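Local coordinates for protein multicopper oxidase (Arthrobacter sp. FB24, PDB 3GDC) that probably oxidises phenolic substrates with molecular oxygen, as a trimeric laccase-like multicopper oxidase built from two cupredoxin-type domains per chain, at residues W37-V42 with I78-A83; F126-Y131 with H208-L213. All coordinates share one frame; numbering follows the deposited sequence.

Contact 1 of 2, residues W37-V42 with I78-A83; sequences WDIVAV and IHFTNA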
loop_
_atom_site.group_PDB
_atom_site.type_symbol
_atom_site.label_atom_id
_atom_site.label_comp_id
_atom_site.label_asym_id
_atom_site.label_seq_id
_atom_site.Cartn_x
_atom_site.Cartn_y
_atom_site.Cartn_z
ATOM N N TRP A 37 -10.084 -19.452 -26.374
ATOM C CA TRP A 37 -9.615 -18.255 -27.051
ATOM C C TRP A 37 -8.352 -18.563 -27.821
ATOM O O TRP A 37 -7.573 -19.430 -27.421
ATOM C CB TRP A 37 -9.265 -17.162 -26.041
ATOM C CG TRP A 37 -10.367 -16.654 -25.177
ATOM C CD1 TRP A 37 -11.152 -15.571 -25.416
ATOM C CD2 TRP A 37 -10.767 -17.170 -23.898
ATOM N NE1 TRP A 37 -12.029 -15.386 -24.376
ATOM C CE2 TRP A 37 -11.813 -16.349 -23.429
ATOM C CE3 TRP A 37 -10.348 -18.250 -23.109
ATOM C CZ2 TRP A 37 -12.448 -16.568 -22.203
ATOM C CZ3 TRP A 37 -10.976 -18.471 -21.886
ATOM C CH2 TRP A 37 -12.013 -17.626 -21.443
ATOM N N ASP A 38 -8.135 -17.827 -28.905
ATOM C CA ASP A 38 -6.845 -17.832 -29.588
ATOM C C ASP A 38 -6.124 -16.534 -29.264
ATOM O O ASP A 38 -6.665 -15.445 -29.493
ATOM C CB ASP A 38 -7.018 -17.920 -31.106
ATOM C CG ASP A 38 -7.838 -19.108 -31.527
ATOM O OD1 ASP A 38 -7.633 -20.194 -30.959
ATOM O OD2 ASP A 38 -8.692 -18.947 -32.424
ATOM N N ILE A 39 -4.910 -16.654 -28.739
ATOM C CA ILE A 39 -4.110 -15.492 -28.360
ATOM C C ILE A 39 -2.764 -15.624 -29.061
ATOM O O ILE A 39 -2.117 -16.681 -28.998
ATOM C CB ILE A 39 -3.943 -15.401 -26.810
ATOM C CG1 ILE A 39 -5.308 -15.167 -26.130
ATOM C CG2 ILE A 39 -2.934 -14.310 -26.425
ATOM C CD1 ILE A 39 -5.262 -14.902 -24.609
ATOM N N VAL A 40 -2.341 -14.552 -29.726
ATOM C CA VAL A 40 -1.076 -14.546 -30.459
ATOM C C VAL A 40 -0.184 -13.419 -29.946
ATOM O O VAL A 40 -0.636 -12.273 -29.852
ATOM C CB VAL A 40 -1.303 -14.356 -31.983
ATOM C CG1 VAL A 40 0.030 -14.383 -32.735
ATOM C CG2 VAL A 40 -2.254 -15.427 -32.551
ATOM N N ALA A 41 1.071 -13.730 -29.603
ATOM C CA ALA A 41 2.034 -12.678 -29.263
ATOM C C ALA A 41 2.607 -12.088 -30.551
ATOM O O ALA A 41 3.097 -12.811 -31.422
ATOM C CB ALA A 41 3.143 -13.195 -28.331
ATOM N N VAL A 42 2.481 -10.775 -30.701
ATOM C CA VAL A 42 2.899 -10.111 -31.935
ATOM C C VAL A 42 3.661 -8.834 -31.607
ATOM O O VAL A 42 3.252 -8.070 -30.729
ATOM C CB VAL A 42 1.699 -9.761 -32.879
ATOM C CG1 VAL A 42 0.950 -10.997 -33.307
ATOM C CG2 VAL A 42 0.741 -8.785 -32.227
ATOM N N ILE A 78 -6.729 -21.690 -23.609
ATOM C CA ILE A 78 -6.120 -20.565 -24.303
ATOM C C ILE A 78 -5.087 -21.094 -25.269
ATOM O O ILE A 78 -4.061 -21.623 -24.849
ATOM C CB ILE A 78 -5.457 -19.579 -23.317
ATOM C CG1 ILE A 78 -6.499 -19.010 -22.338
ATOM C CG2 ILE A 78 -4.702 -18.492 -24.070
ATOM C CD1 ILE A 78 -7.390 -17.989 -22.925
ATOM N N HIS A 79 -5.375 -20.958 -26.559
ATOM C CA HIS A 79 -4.497 -21.442 -27.624
ATOM C C HIS A 79 -3.526 -20.335 -27.971
ATOM O O HIS A 79 -3.862 -19.402 -28.710
ATOM C CB HIS A 79 -5.319 -21.834 -28.859
ATOM C CG HIS A 79 -6.421 -22.798 -28.556
ATOM N ND1 HIS A 79 -6.192 -24.139 -28.339
ATOM C CD2 HIS A 79 -7.755 -22.614 -28.407
ATOM C CE1 HIS A 79 -7.337 -24.742 -28.066
ATOM N NE2 HIS A 79 -8.300 -23.838 -28.099
ATOM N N PHE A 80 -2.332 -20.441 -27.406
ATOM C CA PHE A 80 -1.295 -19.430 -27.535
ATOM C C PHE A 80 -0.371 -19.747 -28.699
ATOM O O PHE A 80 0.105 -20.876 -28.824
ATOM C CB PHE A 80 -0.483 -19.358 -26.233
ATOM C CG PHE A 80 0.625 -18.336 -26.257
ATOM C CD1 PHE A 80 0.370 -17.013 -26.620
ATOM C CD2 PHE A 80 1.921 -18.695 -25.889
ATOM C CE1 PHE A 80 1.397 -16.058 -26.621
ATOM C CE2 PHE A 80 2.951 -17.754 -25.886
ATOM C CZ PHE A 80 2.690 -16.433 -26.256
ATOM N N THR A 81 -0.142 -18.760 -29.561
ATOM C CA THR A 81 0.887 -18.852 -30.599
ATOM C C THR A 81 1.842 -17.675 -30.447
ATOM O O THR A 81 1.405 -16.532 -30.260
ATOM C CB THR A 81 0.289 -18.862 -32.024
ATOM O OG1 THR A 81 -0.557 -20.003 -32.181
ATOM C CG2 THR A 81 1.393 -18.920 -33.100
ATOM N N ASN A 82 3.138 -17.961 -30.506
ATOM C CA ASN A 82 4.147 -16.914 -30.431
ATOM C C ASN A 82 4.564 -16.522 -31.838
ATOM O O ASN A 82 5.289 -17.261 -32.505
ATOM C CB ASN A 82 5.367 -17.353 -29.597
ATOM C CG ASN A 82 6.383 -16.233 -29.426
ATOM O OD1 ASN A 82 6.170 -15.116 -29.908
ATOM N ND2 ASN A 82 7.489 -16.521 -28.747
ATOM N N ALA A 83 4.079 -15.369 -32.297
ATOM C CA ALA A 83 4.475 -14.829 -33.592
ATOM C C ALA A 83 5.501 -13.695 -33.461
ATOM O O ALA A 83 5.784 -12.988 -34.431
ATOM C CB ALA A 83 3.238 -14.368 -34.380
#
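H79 N donates to W37 O at 2.8 Å, the first of five backbone bonds that join 37-42 and 78-83 as parallel neighbours in one beta-sheet. I39 gives its N to H79 O and takes T81 N on its own O; A41 does the same with T81 O and A83 N. The last of these is the most bent, 133° at the hydrogen, where the backbone runs into A83.

W37, I39, A41, I78, F80 and N82 line the buried face. I39 CD1 lies 3.7 Å from I78 CG2. F80 CG is anti to its backbone N (chi1 180°), beside the carbonyl carbon, and from there the ring presents its edge to A41 CB, 3.8 Å from CE1. L68, I90 and Y59 cover parts of this apolar layer. N82, beside A41, gives ND2 to H86 O and I111 O, and its side chain touches the copper ligand H88.

On the other face D38 OD1 comes to 3.5 Å from H79 CD2, carboxylate and imidazole planes 52° apart. D38 OD2 forms a salt bridge with R24, while H79 bonds E36 through NE2 and T118 through ND1. E36 and D38 could favour a protonated H79, though R24 partly balances D38. The opposite face is mainly apolar apart from N82 and W37 NE1, which bonds D21 O, and the side chain of A41 there is about 7 Å from a bound copper.

Contact 2 of 2, residues F126-Y131 with H208-L213; sequences FGTHLY and HLINVL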
loop_
_atom_site.group_PDB
_atom_site.type_symbol
_atom_site.label_atom_id
_atom_site.label_comp_id
_atom_site.label_asym_id
_atom_site.label_seq_id
_atom_site.Cartn_x
_atom_site.Cartn_y
_atom_site.Cartn_z
ATOM N N PHE A 126 -13.448 -17.412 -8.389
ATOM C CA PHE A 126 -14.095 -16.226 -8.923
ATOM C C PHE A 126 -13.351 -14.979 -8.448
ATOM O O PHE A 126 -12.739 -14.971 -7.371
ATOM C CB PHE A 126 -15.603 -16.189 -8.636
ATOM C CG PHE A 126 -15.991 -15.728 -7.249
ATOM C CD1 PHE A 126 -16.024 -14.368 -6.927
ATOM C CD2 PHE A 126 -16.400 -16.649 -6.285
ATOM C CE1 PHE A 126 -16.423 -13.943 -5.655
ATOM C CE2 PHE A 126 -16.799 -16.229 -5.004
ATOM C CZ PHE A 126 -16.812 -14.878 -4.697
ATOM N N GLY A 127 -13.362 -13.964 -9.294
ATOM C CA GLY A 127 -12.710 -12.705 -8.971
ATOM C C GLY A 127 -12.180 -12.000 -10.191
ATOM O O GLY A 127 -12.475 -12.364 -11.331
ATOM N N THR A 128 -11.405 -10.957 -9.933
ATOM C CA THR A 128 -10.812 -10.144 -10.983
ATOM C C THR A 128 -9.334 -10.462 -10.999
ATOM O O THR A 128 -8.630 -10.242 -10.002
ATOM C CB THR A 128 -11.076 -8.658 -10.689
ATOM O OG1 THR A 128 -12.489 -8.430 -10.724
ATOM C CG2 THR A 128 -10.371 -7.747 -11.676
ATOM N N HIS A 129 -8.872 -11.013 -12.123
ATOM C CA HIS A 129 -7.509 -11.500 -12.236
ATOM C C HIS A 129 -6.834 -10.893 -13.469
ATOM O O HIS A 129 -7.340 -9.928 -14.060
ATOM C CB HIS A 129 -7.489 -13.042 -12.274
ATOM C CG HIS A 129 -8.327 -13.688 -11.212
ATOM N ND1 HIS A 129 -8.071 -13.540 -9.863
ATOM C CD2 HIS A 129 -9.414 -14.499 -11.302
ATOM C CE1 HIS A 129 -8.969 -14.220 -9.170
ATOM N NE2 HIS A 129 -9.795 -14.810 -10.020
ATOM N N LEU A 130 -5.688 -11.452 -13.840
ATOM C CA LEU A 130 -4.878 -10.941 -14.933
ATOM C C LEU A 130 -3.965 -12.045 -15.434
ATOM O O LEU A 130 -3.864 -13.118 -14.816
ATOM C CB LEU A 130 -4.056 -9.711 -14.486
ATOM C CG LEU A 130 -2.941 -9.876 -13.435
ATOM C CD1 LEU A 130 -1.821 -8.812 -13.657
ATOM C CD2 LEU A 130 -3.453 -9.807 -12.024
ATOM N N TYR A 131 -3.326 -11.789 -16.567
ATOM C CA TYR A 131 -2.320 -12.679 -17.121
ATOM C C TYR A 131 -1.208 -11.813 -17.706
ATOM O O TYR A 131 -1.432 -10.633 -18.059
ATOM C CB TYR A 131 -2.932 -13.624 -18.181
ATOM C CG TYR A 131 -3.490 -12.916 -19.400
ATOM C CD1 TYR A 131 -2.676 -12.653 -20.510
ATOM C CD2 TYR A 131 -4.819 -12.486 -19.432
ATOM C CE1 TYR A 131 -3.180 -11.989 -21.639
ATOM C CE2 TYR A 131 -5.337 -11.802 -20.555
ATOM C CZ TYR A 131 -4.505 -11.567 -21.649
ATOM O OH TYR A 131 -4.983 -10.903 -22.746
ATOM N N HIS A 208 -13.533 -3.111 -13.123
ATOM C CA HIS A 208 -12.445 -4.019 -12.791
ATOM C C HIS A 208 -11.129 -3.279 -13.008
ATOM O O HIS A 208 -10.726 -3.059 -14.146
ATOM C CB HIS A 208 -12.516 -5.262 -13.676
ATOM C CG HIS A 208 -13.800 -6.003 -13.517
ATOM N ND1 HIS A 208 -13.989 -6.964 -12.549
ATOM C CD2 HIS A 208 -14.984 -5.870 -14.159
ATOM C CE1 HIS A 208 -15.229 -7.414 -12.621
ATOM N NE2 HIS A 208 -15.857 -6.760 -13.581
ATOM N N LEU A 209 -10.459 -2.926 -11.915
ATOM C CA LEU A 209 -9.234 -2.110 -11.991
ATOM C C LEU A 209 -8.016 -2.957 -11.718
ATOM O O LEU A 209 -7.920 -3.562 -10.650
ATOM C CB LEU A 209 -9.291 -0.976 -10.957
ATOM C CG LEU A 209 -8.066 -0.056 -10.928
ATOM C CD1 LEU A 209 -8.078 0.836 -12.148
ATOM C CD2 LEU A 209 -8.107 0.772 -9.648
ATOM N N ILE A 210 -7.089 -2.980 -12.670
ATOM C CA ILE A 210 -5.925 -3.854 -12.607
ATOM C C ILE A 210 -4.656 -3.052 -12.778
ATOM O O ILE A 210 -4.528 -2.301 -13.742
ATOM C CB ILE A 210 -5.973 -4.914 -13.730
ATOM C CG1 ILE A 210 -7.253 -5.732 -13.610
ATOM C CG2 ILE A 210 -4.726 -5.796 -13.706
ATOM C CD1 ILE A 210 -7.705 -6.351 -14.911
ATOM N N ASN A 211 -3.703 -3.257 -11.869
ATOM C CA ASN A 211 -2.427 -2.576 -11.976
ATOM C C ASN A 211 -1.337 -3.470 -12.554
ATOM O O ASN A 211 -0.961 -4.469 -11.923
ATOM C CB ASN A 211 -1.972 -2.026 -10.617
ATOM C CG ASN A 211 -0.725 -1.173 -10.751
ATOM O OD1 ASN A 211 -0.563 -0.477 -11.763
ATOM N ND2 ASN A 211 0.168 -1.233 -9.762
ATOM N N VAL A 212 -0.814 -3.101 -13.730
ATOM C CA VAL A 212 0.357 -3.797 -14.293
ATOM C C VAL A 212 1.624 -2.926 -14.344
ATOM O O VAL A 212 2.637 -3.325 -14.905
ATOM C CB VAL A 212 0.076 -4.403 -15.678
ATOM C CG1 VAL A 212 -1.113 -5.338 -15.617
ATOM C CG2 VAL A 212 -0.159 -3.294 -16.717
ATOM N N LEU A 213 1.556 -1.735 -13.753
ATOM C CA LEU A 213 2.659 -0.791 -13.841
ATOM C C LEU A 213 3.995 -1.389 -13.389
ATOM O O LEU A 213 4.129 -1.880 -12.273
ATOM C CB LEU A 213 2.331 0.484 -13.050
ATOM C CG LEU A 213 3.414 1.557 -12.972
ATOM C CD1 LEU A 213 3.726 2.110 -14.363
ATOM C CD2 LEU A 213 2.896 2.652 -12.047
#
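T128 OG1 and H208 ND1, 2.8 Å apart, share the one hydrogen bond between strands 127-131 and 208-211, which come from different sheets of this two-domain cupredoxin-type chain. The segment axes approach to 7.8 Å at 37°, and the contact is made mainly by side chains, with no backbone hydrogen bond between the segments. T128 OG1 sits in the plane of the imidazole, at its edge, and either partner could supply the proton. H208 NE2 bonds E164, so both ring nitrogens are engaged and the ring's rotation is probably fixed. T128 CG2, anti to the backbone N, packs 3.8 Å from H208 CB, and I151 and I255 touch both residues.

H129 points away from 208-213; its ND1 bonds R253, its NE2 bonds P125 O, and its ring meets that of F227 of a neighbouring subunit. Across the contact its backbone O meets I210 CD1 at 3.7 Å.

L130 returns to the interface. Its CG lies between the backbone N and the carbonyl carbon (chi1 66°), and CB packs against I210 CG2 at 4.0 Å as the two side chains slide past each other in opposite directions. The side chain is also about 5 Å from a bound copper. Nearer the C-terminal end of the second segment, L130 CD1 meets V212 CG1 at 4.1 Å.

Overall arrangement
Contact 1 closes before contact 2 opens along the chain, and their centres lie 20 Å apart, with nearest atoms about 4 Å from each other but not touching. Both draw on the same mixed sheet, which holds strands 33-49, 75-82 and 127-132. Contact 1 stays within that sheet, whereas contact 2 passes from it to strand 205-211 of another sheet, in the C-terminal cupredoxin-type half of the chain. Y59 links their surroundings by touching I39, F80 and Y131. Strand 127-132 ends on the copper ligand H132, with C133 next, so the inter-sheet packing of contact 2 adjoins metal-binding sequence, while contact 1 lies nearer the chain's periphery.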